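Local coordinates for vanadium-dependent haloperoxidase (Zobellia galactanivorans, PDB 4CIT), which binds vanadate and, as a vanadium-dependent iodoperoxidase, probably uses this cofactor to oxidise iodide with hydrogen peroxide, at residues T194-M199 against V355-P360; Y237-E242 against H424-I429; S335-P340 against F361-S366; G367-S372 against V431-G436. All blocks are in the same frame, centred on the assembly; numbering follows the deposited sequence. Where two conformers were deposited one is given.

Interaction 1 of 4, residues T194-M199 against V355-P360; sequences TPPAYM and VLQTPP
A proline-rich loop, T194-M199, packs against the loop V355-P360, whose P359 belongs to the vanadate pocket; T194, P196 and M199 meet T358, Q357 and P360. Neither loop is helix or strand. No direct hydrogen bond joins them; three waters do the bridging. The hydroxyl of T194 is the hub. Its chi1 of 50° puts OG1 between the backbone N and the carbonyl carbon, facing the second loop. One water, 2.9 Å from T194 OG1, donates to P359 O. A second water sits 2.8 Å from T194 OG1, with P195 O and T358 O also within bonding distance; it cannot donate to every acceptor in reach at once. A third donates to P195 O and accepts from T358 N at 3.0 Å. T358 OG1 turns elsewhere, to E341. The direct contacts are van der Waals ones. M199 and P360 lie side by side, with M199 CB 3.8 Å from P360 CB. Bent at chi3, M199 brings CE to 3.8 Å from P360 CG. The P196 ring follows a cis peptide bond and lies across Q357, with P196 CD 4.0 Å from Q357 CG. Water thus serves the polar backbone atoms along the seam, P359 O among them.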
loop_
_atom_site.group_PDB
_atom_site.type_symbol
_atom_site.label_atom_id
_atom_site.label_comp_id
_atom_site.label_asym_id
_atom_site.label_seq_id
_atom_site.Cartn_x
_atom_site.Cartn_y
_atom_site.Cartn_z
ATOM N N THR A 194 -14.273 -8.666 17.046
ATOM C CA THR A 194 -14.419 -7.564 18.028
ATOM C C THR A 194 -15.573 -6.646 17.752
ATOM O O THR A 194 -15.942 -6.422 16.628
ATOM C CB THR A 194 -13.098 -6.708 18.055
ATOM O OG1 THR A 194 -12.687 -6.336 16.737
ATOM C CG2 THR A 194 -11.911 -7.515 18.675
ATOM N N PRO A 195 -16.149 -6.040 18.839
ATOM C CA PRO A 195 -17.223 -5.085 18.636
ATOM C C PRO A 195 -16.741 -3.819 18.006
ATOM O O PRO A 195 -15.530 -3.458 18.106
ATOM C CB PRO A 195 -17.696 -4.800 20.094
ATOM C CG PRO A 195 -16.413 -4.951 20.917
ATOM C CD PRO A 195 -15.737 -6.154 20.282
ATOM N N PRO A 196 -17.659 -3.030 17.423
ATOM C CA PRO A 196 -19.117 -3.191 17.416
ATOM C C PRO A 196 -19.626 -4.190 16.380
ATOM O O PRO A 196 -20.695 -4.790 16.562
ATOM C CB PRO A 196 -19.625 -1.752 17.101
ATOM C CG PRO A 196 -18.503 -1.042 16.428
ATOM C CD PRO A 196 -17.226 -1.652 17.064
ATOM N N ALA A 197 -18.864 -4.444 15.312
ATOM C CA ALA A 197 -19.417 -5.170 14.121
ATOM C C ALA A 197 -19.179 -6.683 14.119
ATOM O O ALA A 197 -19.937 -7.436 13.518
ATOM C CB ALA A 197 -18.907 -4.520 12.877
ATOM N N TYR A 198 -18.192 -7.168 14.902
ATOM C CA TYR A 198 -17.834 -8.594 15.025
ATOM C C TYR A 198 -17.669 -9.176 13.666
ATOM O O TYR A 198 -18.120 -10.276 13.398
ATOM C CB TYR A 198 -18.828 -9.415 15.893
ATOM C CG TYR A 198 -18.850 -8.993 17.325
ATOM C CD1 TYR A 198 -17.938 -9.505 18.220
ATOM C CD2 TYR A 198 -19.830 -8.126 17.796
ATOM C CE1 TYR A 198 -17.968 -9.115 19.548
ATOM C CE2 TYR A 198 -19.892 -7.774 19.112
ATOM C CZ TYR A 198 -18.960 -8.275 19.974
ATOM O OH TYR A 198 -18.999 -7.917 21.289
ATOM N N MET A 199 -16.967 -8.477 12.826
ATOM C CA MET A 199 -16.718 -8.960 11.456
ATOM C C MET A 199 -15.742 -10.121 11.457
ATOM O O MET A 199 -14.831 -10.208 12.294
ATOM C CB MET A 199 -16.164 -7.834 10.514
ATOM C CG MET A 199 -17.070 -6.670 10.082
ATOM S SD MET A 199 -16.218 -5.369 9.109
ATOM C CE MET A 199 -15.341 -6.354 7.938
ATOM N N VAL A 355 -8.830 3.935 21.942
ATOM C CA VAL A 355 -9.012 5.185 21.245
ATOM C C VAL A 355 -9.595 4.952 19.855
ATOM O O VAL A 355 -10.548 5.639 19.455
ATOM C CB VAL A 355 -7.692 5.981 21.144
ATOM C CG1 VAL A 355 -7.799 7.129 20.184
ATOM C CG2 VAL A 355 -7.361 6.596 22.500
ATOM N N LEU A 356 -9.040 4.007 19.138
ATOM C CA LEU A 356 -9.533 3.664 17.790
ATOM C C LEU A 356 -10.357 2.392 17.860
ATOM O O LEU A 356 -10.075 1.526 18.664
ATOM C CB LEU A 356 -8.365 3.413 16.871
ATOM C CG LEU A 356 -7.427 4.616 16.702
ATOM C CD1 LEU A 356 -6.261 4.207 15.798
ATOM C CD2 LEU A 356 -8.081 5.869 16.173
ATOM N N GLN A 357 -11.262 2.222 16.912
ATOM C CA GLN A 357 -11.918 0.953 16.728
ATOM C C GLN A 357 -10.925 -0.124 16.269
ATOM O O GLN A 357 -10.076 0.166 15.432
ATOM C CB GLN A 357 -12.999 1.115 15.672
ATOM C CG GLN A 357 -13.837 -0.136 15.493
ATOM C CD GLN A 357 -15.071 0.082 14.570
ATOM O OE1 GLN A 357 -15.217 -0.569 13.475
ATOM N NE2 GLN A 357 -15.978 0.977 15.036
ATOM N N THR A 358 -11.088 -1.356 16.759
ATOM C CA THR A 358 -10.155 -2.420 16.430
ATOM C C THR A 358 -10.488 -2.963 15.066
ATOM O O THR A 358 -11.632 -3.233 14.819
ATOM C CB THR A 358 -10.232 -3.556 17.491
ATOM O OG1 THR A 358 -9.970 -2.979 18.807
ATOM C CG2 THR A 358 -9.157 -4.585 17.142
ATOM N N PRO A 359 -9.502 -3.043 14.160
ATOM C CA PRO A 359 -9.739 -3.635 12.889
ATOM C C PRO A 359 -10.015 -5.098 12.908
ATOM O O PRO A 359 -9.530 -5.826 13.758
ATOM C CB PRO A 359 -8.459 -3.338 12.138
ATOM C CG PRO A 359 -7.801 -2.216 12.870
ATOM C CD PRO A 359 -8.145 -2.533 14.264
ATOM N N PRO A 360 -10.788 -5.595 11.913
ATOM C CA PRO A 360 -11.229 -6.960 11.942
ATOM C C PRO A 360 -10.276 -7.996 11.415
ATOM O O PRO A 360 -10.548 -8.645 10.425
ATOM C CB PRO A 360 -12.499 -6.928 11.069
ATOM C CG PRO A 360 -12.184 -5.880 10.047
ATOM C CD PRO A 360 -11.354 -4.827 10.778
HETATM O O HOH W 1 -10.224 -7.557 15.747
HETATM O O HOH W 2 -13.962 -4.010 15.946
HETATM O O HOH W 3 -13.358 -1.748 18.635
#

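Interaction 2 of 4, residues Y237-E242 against H424-I429; sequences YKELKE and HYRAAI. With VO4 (vanadate ion), chain B; VO4 (vanadate ion), chain F; VO4 (vanadate ion), chain D.
E239, L240 and E242 of helix 235-253 meet Y425, R426 and A427 at the start of helix 426-446, just after the vanadium ligand H424, in the helical fold of the PAP2 and vanadium haloperoxidase family. The charged contact is a salt bridge. R426 grips E242 side-on, one nitrogen to each carboxylate oxygen: NE to OE1 at 2.9 Å and NH2 to OE2 at 2.6 Å. The guanidinium and carboxylate planes are only 5° apart. Both bonds use the syn sides of the carboxylate. R426 NH1 has a second acid, E430. The neutral donors are backbone amides. A427 N donates to E239 OE1 at 3.0 Å, so a carboxylate from another helix meets the first turn of helix 426-446, whose N-cap position is held by Y425. This end of the helix dipole would probably suit the negative charge. The R426 amide donates to a water, which in turn donates to E239 O and E242 OE1. The apolar contact is smaller. L240 and Y425 lie side by side, with L240 CD1 at the ring edge, 3.9 Å from Y425 CE1. Y425 OH itself bonds I338 O. The metal bond comes one residue earlier. E363 takes H424 ND1, and on the other side of that ring H424 NE2 binds the vanadium at 2.2 Å.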
loop_
_atom_site.group_PDB
_atom_site.type_symbol
_atom_site.label_atom_id
_atom_site.label_comp_id
_atom_site.label_asym_id
_atom_site.label_seq_id
_atom_site.Cartn_x
_atom_site.Cartn_y
_atom_site.Cartn_z
ATOM N N TYR A 237 1.430 -10.174 29.578
ATOM C CA TYR A 237 0.695 -9.352 30.514
ATOM C C TYR A 237 1.312 -7.967 30.614
ATOM O O TYR A 237 0.592 -6.950 30.680
ATOM C CB TYR A 237 0.596 -10.030 31.891
ATOM C CG TYR A 237 -0.621 -9.523 32.662
ATOM C CD1 TYR A 237 -1.883 -10.002 32.354
ATOM C CD2 TYR A 237 -0.505 -8.577 33.665
ATOM C CE1 TYR A 237 -3.010 -9.582 33.026
ATOM C CE2 TYR A 237 -1.648 -8.135 34.360
ATOM C CZ TYR A 237 -2.889 -8.656 34.022
ATOM O OH TYR A 237 -4.043 -8.238 34.664
ATOM N N LYS A 238 2.632 -7.892 30.625
ATOM C CA LYS A 238 3.276 -6.618 30.588
ATOM C C LYS A 238 2.838 -5.791 29.412
ATOM O O LYS A 238 2.595 -4.596 29.534
ATOM C CB LYS A 238 4.795 -6.728 30.728
ATOM C CG LYS A 238 5.097 -7.261 32.142
ATOM C CD LYS A 238 6.585 -7.248 32.451
ATOM C CE LYS A 238 6.887 -7.873 33.802
ATOM N NZ LYS A 238 8.330 -8.191 33.827
ATOM N N GLU A 239 2.800 -6.421 28.249
ATOM C CA GLU A 239 2.416 -5.673 27.065
ATOM C C GLU A 239 0.925 -5.271 27.037
ATOM O O GLU A 239 0.604 -4.206 26.592
ATOM C CB GLU A 239 2.727 -6.542 25.813
ATOM C CG GLU A 239 4.221 -6.613 25.641
ATOM C CD GLU A 239 4.710 -6.824 24.257
ATOM O OE1 GLU A 239 3.905 -6.905 23.304
ATOM O OE2 GLU A 239 5.985 -6.875 24.149
ATOM N N LEU A 240 0.072 -6.082 27.619
ATOM C CA LEU A 240 -1.371 -5.821 27.732
ATOM C C LEU A 240 -1.582 -4.653 28.649
ATOM O O LEU A 240 -2.344 -3.703 28.383
ATOM C CB LEU A 240 -2.012 -7.065 28.397
ATOM C CG LEU A 240 -3.500 -6.983 28.603
ATOM C CD1 LEU A 240 -4.155 -6.926 27.255
ATOM C CD2 LEU A 240 -4.000 -8.178 29.402
ATOM N N LYS A 241 -0.821 -4.677 29.754
ATOM C CA LYS A 241 -0.886 -3.606 30.725
ATOM C C LYS A 241 -0.418 -2.278 30.178
ATOM O O LYS A 241 -0.984 -1.243 30.484
ATOM C CB LYS A 241 -0.113 -3.980 32.002
ATOM C CG LYS A 241 -0.242 -2.988 33.175
ATOM C CD LYS A 241 0.821 -3.130 34.269
ATOM C CE LYS A 241 0.447 -2.372 35.544
ATOM N NZ LYS A 241 0.742 -0.913 35.482
ATOM N N GLU A 242 0.596 -2.277 29.338
ATOM C CA GLU A 242 1.025 -1.098 28.621
ATOM C C GLU A 242 -0.099 -0.470 27.746
ATOM O O GLU A 242 -0.321 0.640 27.830
ATOM C CB GLU A 242 2.298 -1.422 27.803
ATOM C CG GLU A 242 2.732 -0.162 27.077
ATOM C CD GLU A 242 3.877 -0.280 26.076
ATOM O OE1 GLU A 242 4.258 -1.396 25.682
ATOM O OE2 GLU A 242 4.373 0.821 25.633
ATOM N N HIS A 424 -2.943 -2.424 19.076
ATOM C CA HIS A 424 -1.748 -3.296 18.985
ATOM C C HIS A 424 -0.964 -3.275 20.228
ATOM O O HIS A 424 -0.774 -2.230 20.849
ATOM C CB HIS A 424 -0.833 -2.912 17.790
ATOM C CG HIS A 424 -1.328 -3.396 16.451
ATOM N ND1 HIS A 424 -1.428 -4.719 16.107
ATOM C CD2 HIS A 424 -1.831 -2.701 15.395
ATOM C CE1 HIS A 424 -1.893 -4.817 14.866
ATOM N NE2 HIS A 424 -2.158 -3.606 14.416
ATOM N N TYR A 425 -0.357 -4.413 20.543
ATOM C CA TYR A 425 0.680 -4.482 21.590
ATOM C C TYR A 425 2.043 -4.019 21.041
ATOM O O TYR A 425 2.305 -4.043 19.821
ATOM C CB TYR A 425 0.856 -5.942 22.083
ATOM C CG TYR A 425 -0.427 -6.702 22.413
ATOM C CD1 TYR A 425 -1.109 -6.505 23.553
ATOM C CD2 TYR A 425 -0.961 -7.561 21.497
ATOM C CE1 TYR A 425 -2.332 -7.187 23.832
ATOM C CE2 TYR A 425 -2.135 -8.270 21.744
ATOM C CZ TYR A 425 -2.841 -8.060 22.909
ATOM O OH TYR A 425 -4.008 -8.795 23.031
ATOM N N ARG A 426 2.984 -3.753 21.943
ATOM C CA ARG A 426 4.317 -3.361 21.552
ATOM C C ARG A 426 4.980 -4.291 20.573
ATOM O O ARG A 426 5.645 -3.811 19.598
ATOM C CB ARG A 426 5.200 -3.100 22.813
ATOM C CG ARG A 426 6.676 -2.748 22.521
ATOM C CD ARG A 426 7.391 -2.594 23.855
ATOM N NE ARG A 426 6.945 -1.358 24.493
ATOM C CZ ARG A 426 7.404 -0.136 24.227
ATOM N NH1 ARG A 426 8.427 0.043 23.385
ATOM N NH2 ARG A 426 6.886 0.937 24.858
ATOM N N ALA A 427 4.928 -5.590 20.832
ATOM C CA ALA A 427 5.645 -6.562 19.950
ATOM C C ALA A 427 5.184 -6.494 18.512
ATOM O O ALA A 427 6.020 -6.501 17.566
ATOM C CB ALA A 427 5.553 -7.954 20.468
ATOM N N ALA A 428 3.852 -6.391 18.300
ATOM C CA ALA A 428 3.308 -6.335 16.933
ATOM C C ALA A 428 3.803 -5.107 16.192
ATOM O O ALA A 428 4.100 -5.171 14.994
ATOM C CB ALA A 428 1.782 -6.311 16.995
ATOM N N ILE A 429 4.067 -4.041 16.927
ATOM C CA ILE A 429 4.541 -2.821 16.374
ATOM C C ILE A 429 6.048 -2.822 16.107
ATOM O O ILE A 429 6.482 -2.574 14.969
ATOM C CB ILE A 429 4.188 -1.618 17.320
ATOM C CG1 ILE A 429 2.645 -1.462 17.456
ATOM C CG2 ILE A 429 4.882 -0.350 16.876
ATOM C CD1 ILE A 429 2.265 -0.571 18.598
HETATM V V VO4 B . -3.023 -3.134 12.498
HETATM O O4 VO4 F . -4.475 -3.099 13.118
HETATM O O2 VO4 D . -1.732 -1.788 12.492
HETATM O O HOH W 4 2.328 -3.262 24.660
#

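Interaction 3 of 4, residues S335-P340 against F361-S366; sequences SNLIRP and FPEYTS. With VO4 (vanadate ion), chain F; VO4 (vanadate ion), chain E; VO4 (vanadate ion), chain D.
F361 O is gripped by two nitrogens of R339. R339 NE reaches it at 2.9 Å, nearly along the C=O axis (164°). R339 NH2 reaches the same F361 O at 3.0 Å, from above the carbonyl plane. The oxygen lies in the guanidinium plane, so the pair fixes the rotation of that group. The bend at chi2 (-83°) lays R339 CD against E363 CB and CG. E363 CA sits over one guanidinium face, offset toward the rim. Held this way, R339 also offers NH1 and NH2 to the vanadate oxygen O4, with NH1 to O4 at 3.0 Å; NH1 bonds I423 O as well. These loops carry two of the conserved motifs of the PAP2 and vanadium haloperoxidase family: R339 and P340 end the first, which begins at K332, and T365 and S366 begin the second, TSGH here for the usual PSGH. S366 OG donates to the vanadate oxygen O2 at 2.6 Å and accepts from S369 N, capping helix 367-383. An alanine in place of R339 would probably leave F361 O without its two donors and vanadate O4 without two of its bonds, and would open a gap beside E363. Further along, E363 N donates to L337 O at 3.1 Å, on a lone pair in the carbonyl plane. One water donates to S335 OG and accepts from L337 N and Y364 N. S335 OG itself also bonds E331 O. L337 CD2 packs 4.0 Å from Y364 CB, while the phenol of Y364 turns away to V223 O.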
loop_
_atom_site.group_PDB
_atom_site.type_symbol
_atom_site.label_atom_id
_atom_site.label_comp_id
_atom_site.label_asym_id
_atom_site.label_seq_id
_atom_site.Cartn_x
_atom_site.Cartn_y
_atom_site.Cartn_z
ATOM N N SER A 335 -0.070 -16.693 13.658
ATOM C CA SER A 335 -0.092 -16.493 15.106
ATOM C C SER A 335 -1.568 -16.330 15.637
ATOM O O SER A 335 -1.865 -16.678 16.792
ATOM C CB SER A 335 0.802 -15.318 15.486
ATOM O OG SER A 335 0.410 -14.140 14.855
ATOM N N ASN A 336 -2.430 -15.770 14.782
ATOM C CA ASN A 336 -3.840 -15.619 15.040
ATOM C C ASN A 336 -4.120 -15.132 16.474
ATOM O O ASN A 336 -4.808 -15.783 17.251
ATOM C CB ASN A 336 -4.533 -16.945 14.750
ATOM C CG ASN A 336 -6.041 -16.828 14.745
ATOM O OD1 ASN A 336 -6.622 -15.863 14.271
ATOM N ND2 ASN A 336 -6.681 -17.857 15.235
ATOM N N LEU A 337 -3.534 -13.984 16.794
ATOM C CA LEU A 337 -3.504 -13.428 18.150
ATOM C C LEU A 337 -4.626 -12.500 18.465
ATOM O O LEU A 337 -4.932 -11.585 17.719
ATOM C CB LEU A 337 -2.172 -12.725 18.344
ATOM C CG LEU A 337 -1.851 -12.305 19.788
ATOM C CD1 LEU A 337 -1.685 -13.493 20.768
ATOM C CD2 LEU A 337 -0.582 -11.407 19.780
ATOM N N ILE A 338 -5.189 -12.685 19.669
ATOM C CA ILE A 338 -6.250 -11.851 20.196
ATOM C C ILE A 338 -5.858 -10.380 20.343
ATOM O O ILE A 338 -4.706 -10.071 20.665
ATOM C CB ILE A 338 -6.604 -12.477 21.575
ATOM C CG1 ILE A 338 -7.953 -11.992 22.096
ATOM C CG2 ILE A 338 -5.457 -12.288 22.565
ATOM C CD1 ILE A 338 -8.491 -13.004 23.163
ATOM N N ARG A 339 -6.800 -9.464 20.060
ATOM C CA ARG A 339 -6.625 -8.059 20.169
ATOM C C ARG A 339 -6.749 -7.584 21.606
ATOM O O ARG A 339 -7.409 -8.226 22.436
ATOM C CB ARG A 339 -7.647 -7.338 19.277
ATOM C CG ARG A 339 -7.387 -7.553 17.830
ATOM C CD ARG A 339 -6.312 -6.571 17.340
ATOM N NE ARG A 339 -6.183 -6.650 15.869
ATOM C CZ ARG A 339 -5.691 -5.698 15.100
ATOM N NH1 ARG A 339 -5.129 -4.606 15.600
ATOM N NH2 ARG A 339 -5.613 -5.901 13.790
ATOM N N PRO A 340 -6.052 -6.468 21.951
ATOM C CA PRO A 340 -5.995 -5.965 23.291
ATOM C C PRO A 340 -7.370 -5.704 23.961
ATOM O O PRO A 340 -7.529 -6.110 25.154
ATOM C CB PRO A 340 -5.216 -4.652 23.142
ATOM C CG PRO A 340 -4.363 -4.828 21.985
ATOM C CD PRO A 340 -5.212 -5.664 21.033
ATOM N N PHE A 361 -9.164 -8.202 12.101
ATOM C CA PHE A 361 -8.189 -9.178 11.730
ATOM C C PHE A 361 -7.231 -9.391 12.886
ATOM O O PHE A 361 -7.157 -8.484 13.796
ATOM C CB PHE A 361 -7.454 -8.900 10.410
ATOM C CG PHE A 361 -7.145 -7.476 10.147
ATOM C CD1 PHE A 361 -6.016 -6.895 10.670
ATOM C CD2 PHE A 361 -7.976 -6.735 9.349
ATOM C CE1 PHE A 361 -5.670 -5.606 10.393
ATOM C CE2 PHE A 361 -7.695 -5.429 9.073
ATOM C CZ PHE A 361 -6.552 -4.831 9.627
ATOM N N PRO A 362 -6.534 -10.540 12.922
ATOM C CA PRO A 362 -5.649 -10.821 14.030
ATOM C C PRO A 362 -4.532 -9.785 14.218
ATOM O O PRO A 362 -4.207 -8.983 13.330
ATOM C CB PRO A 362 -5.077 -12.192 13.708
ATOM C CG PRO A 362 -6.151 -12.809 12.904
ATOM C CD PRO A 362 -6.613 -11.709 12.050
ATOM N N GLU A 363 -3.966 -9.814 15.387
ATOM C CA GLU A 363 -3.116 -8.742 15.929
ATOM C C GLU A 363 -1.646 -8.685 15.453
ATOM O O GLU A 363 -1.091 -7.559 15.344
ATOM C CB GLU A 363 -3.204 -8.752 17.429
ATOM C CG GLU A 363 -2.686 -7.498 18.083
ATOM C CD GLU A 363 -1.223 -7.410 18.263
ATOM O OE1 GLU A 363 -0.513 -8.452 18.354
ATOM O OE2 GLU A 363 -0.771 -6.251 18.413
ATOM N N TYR A 364 -1.001 -9.799 15.172
ATOM C CA TYR A 364 0.470 -9.794 15.126
ATOM C C TYR A 364 0.942 -10.275 13.757
ATOM O O TYR A 364 0.545 -11.335 13.364
ATOM C CB TYR A 364 1.010 -10.745 16.199
ATOM C CG TYR A 364 2.510 -10.813 16.334
ATOM C CD1 TYR A 364 3.222 -9.922 17.068
ATOM C CD2 TYR A 364 3.231 -11.813 15.654
ATOM C CE1 TYR A 364 4.601 -10.024 17.199
ATOM C CE2 TYR A 364 4.583 -11.942 15.771
ATOM C CZ TYR A 364 5.267 -11.052 16.535
ATOM O OH TYR A 364 6.608 -11.182 16.713
ATOM N N THR A 365 1.776 -9.589 13.043
ATOM C CA THR A 365 2.330 -8.246 13.333
ATOM C C THR A 365 1.390 -7.162 12.774
ATOM O O THR A 365 0.384 -7.465 12.087
ATOM C CB THR A 365 3.703 -8.116 12.635
ATOM O OG1 THR A 365 3.540 -8.615 11.285
ATOM C CG2 THR A 365 4.792 -8.828 13.416
ATOM N N SER A 366 1.633 -5.895 13.113
ATOM C CA SER A 366 0.827 -4.759 12.714
ATOM C C SER A 366 1.047 -4.379 11.244
ATOM O O SER A 366 2.203 -4.187 10.849
ATOM C CB SER A 366 1.209 -3.547 13.548
ATOM O OG SER A 366 0.795 -2.309 12.919
HETATM O O4 VO4 F . -4.475 -3.099 13.118
HETATM O O3 VO4 E . -2.492 -4.670 11.937
HETATM O O2 VO4 D . -1.732 -1.788 12.492
HETATM O O HOH W 5 -1.888 -12.687 14.813
#

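Interaction 4 of 4, residues G367-S372 against V431-G436. With VO4 (vanadate ion), chain D; VO4 (vanadate ion), chain C.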
loop_
_atom_site.group_PDB
_atom_site.type_symbol
_atom_site.label_atom_id
_atom_site.label_comp_id
_atom_site.label_asym_id
_atom_site.label_seq_id
_atom_site.Cartn_x
_atom_site.Cartn_y
_atom_site.Cartn_z
ATOM N N GLY A 367 -0.050 -4.368 10.464
ATOM C CA GLY A 367 -0.016 -3.956 9.111
ATOM C C GLY A 367 0.556 -2.575 8.878
ATOM O O GLY A 367 1.392 -2.364 7.980
ATOM N N HIS A 368 0.111 -1.616 9.675
ATOM C CA HIS A 368 0.652 -0.307 9.584
ATOM C C HIS A 368 2.151 -0.320 9.729
ATOM O O HIS A 368 2.899 0.409 9.029
ATOM C CB HIS A 368 0.086 0.619 10.665
ATOM C CG HIS A 368 -1.277 1.107 10.401
ATOM N ND1 HIS A 368 -2.379 0.282 10.441
ATOM C CD2 HIS A 368 -1.745 2.374 10.196
ATOM C CE1 HIS A 368 -3.456 1.011 10.154
ATOM N NE2 HIS A 368 -3.100 2.278 10.073
ATOM N N SER A 369 2.635 -1.088 10.714
ATOM C CA SER A 369 4.054 -1.179 10.999
ATOM C C SER A 369 4.884 -1.819 9.894
ATOM O O SER A 369 5.922 -1.229 9.461
ATOM C CB SER A 369 4.367 -1.875 12.319
ATOM O OG SER A 369 3.676 -1.158 13.341
ATOM N N VAL A 370 4.371 -2.929 9.356
ATOM C CA VAL A 370 5.066 -3.629 8.317
ATOM C C VAL A 370 5.082 -2.776 7.020
ATOM O O VAL A 370 6.125 -2.669 6.350
ATOM C CB VAL A 370 4.522 -5.060 8.091
ATOM C CG1 VAL A 370 5.271 -5.713 6.931
ATOM C CG2 VAL A 370 4.633 -6.015 9.311
ATOM N N VAL A 371 3.917 -2.257 6.603
ATOM C CA VAL A 371 3.772 -1.562 5.322
ATOM C C VAL A 371 4.529 -0.276 5.369
ATOM O O VAL A 371 5.260 0.037 4.459
ATOM C CB VAL A 371 2.306 -1.370 4.902
ATOM C CG1 VAL A 371 2.159 -0.682 3.561
ATOM C CG2 VAL A 371 1.628 -2.753 4.875
ATOM N N SER A 372 4.510 0.433 6.504
ATOM C CA SER A 372 5.288 1.673 6.654
ATOM C C SER A 372 6.748 1.424 6.675
ATOM O O SER A 372 7.525 2.210 6.119
ATOM C CB SER A 372 4.916 2.369 7.977
ATOM O OG SER A 372 3.563 2.712 7.847
ATOM N N VAL A 431 8.270 -5.440 16.247
ATOM C CA VAL A 431 8.642 -6.546 15.409
ATOM C C VAL A 431 8.119 -6.314 13.995
ATOM O O VAL A 431 8.794 -6.664 12.957
ATOM C CB VAL A 431 8.209 -7.922 15.969
ATOM C CG1 VAL A 431 8.570 -8.969 14.961
ATOM C CG2 VAL A 431 8.816 -8.129 17.356
ATOM N N GLY A 432 6.928 -5.712 13.873
ATOM C CA GLY A 432 6.380 -5.403 12.553
ATOM C C GLY A 432 7.193 -4.402 11.752
ATOM O O GLY A 432 7.427 -4.580 10.549
ATOM N N VAL A 433 7.631 -3.336 12.405
ATOM C CA VAL A 433 8.548 -2.372 11.736
ATOM C C VAL A 433 9.812 -3.040 11.238
ATOM O O VAL A 433 10.281 -2.816 10.106
ATOM C CB VAL A 433 8.986 -1.246 12.711
ATOM C CG1 VAL A 433 10.184 -0.475 12.064
ATOM C CG2 VAL A 433 7.829 -0.332 12.960
ATOM N N LYS A 434 10.417 -3.912 12.051
ATOM C CA LYS A 434 11.570 -4.680 11.611
ATOM C C LYS A 434 11.330 -5.550 10.420
ATOM O O LYS A 434 12.119 -5.639 9.486
ATOM C CB LYS A 434 12.087 -5.521 12.803
ATOM C CG LYS A 434 13.176 -6.536 12.430
ATOM C CD LYS A 434 13.702 -7.300 13.670
ATOM C CE LYS A 434 14.569 -8.497 13.178
ATOM N NZ LYS A 434 15.597 -8.145 12.123
ATOM N N GLN A 435 10.240 -6.288 10.494
ATOM C CA GLN A 435 9.744 -7.126 9.376
ATOM C C GLN A 435 9.619 -6.294 8.110
ATOM O O GLN A 435 10.137 -6.713 7.042
ATOM C CB GLN A 435 8.439 -7.768 9.781
ATOM C CG GLN A 435 7.845 -8.694 8.711
ATOM C CD GLN A 435 6.561 -9.372 9.175
ATOM O OE1 GLN A 435 6.076 -9.215 10.313
ATOM N NE2 GLN A 435 5.898 -9.980 8.220
ATOM N N GLY A 436 8.963 -5.144 8.137
ATOM C CA GLY A 436 8.799 -4.335 6.947
ATOM C C GLY A 436 10.117 -3.721 6.407
ATOM O O GLY A 436 10.359 -3.723 5.214
HETATM O O2 VO4 D . -1.732 -1.788 12.492
HETATM O O1 VO4 C . -3.696 -2.540 10.413
#
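G432, the first residue of V431-G436 to touch G367-S372, lays its carbonyl against V370. G432 O lies 3.4 Å from V370 CA in a CA-H...O contact, and V370 CG2 also rests on this oxygen. A CB on G432 would press tightly on S369 CB. V433 comes next: its N is 3.6 Å from S369 CB, and its CG2 packs on the same carbon. Q435 reaches past V370 obliquely, with Q435 OE1 3.7 Å from V370 CG2. The polar end of Q435 is satisfied elsewhere, by S327 and T365. G436 closes the row with its CA 3.2 Å from V370 O, a second CA-H...O contact. A CB on G436 would clash with that oxygen. V370 CG1, anti to the backbone N (chi1 178°), also packs against G436 CA. The pair G432 and G436 forms a GxxxG motif, and the two axes approach to 6.7 Å at 28°. At the far side of helix 367-383, H368 ND1 shares its N-H between two vanadate oxygens, O1 at 3.1 Å and O2 at 3.0 Å, while NE2 turns to W266 O and D267 O. An alanine at H368 would probably leave vanadate O1 and O2 without this imidazole donor and the two backbone oxygens without their mate. No classical hydrogen bond joins the helices. The two glycines let the backbones come close enough for CA-H...O contacts, and the start of helix 367-383, whose dipole would probably suit the anion, lies beside vanadate.

The four contacts cluster around the vanadate site, and each has at least one segment in the PAP2 range. Interaction 3 is central: its centre lies 11 Å from interaction 2 and 13 Å from interactions 1 and 4, and it touches each. T358 packs on R339, and Y425 N bonds E363. Interactions 2 and 4 share helix 426-446, which carries first one contact and then the other. Along the chain, interaction 3 falls wholly between the segments of interaction 2 and closes before interaction 4 opens; interactions 1 and 2 cross. Distant loops and helices therefore converge to bring R339, S366, H368 and H424 to one vanadate.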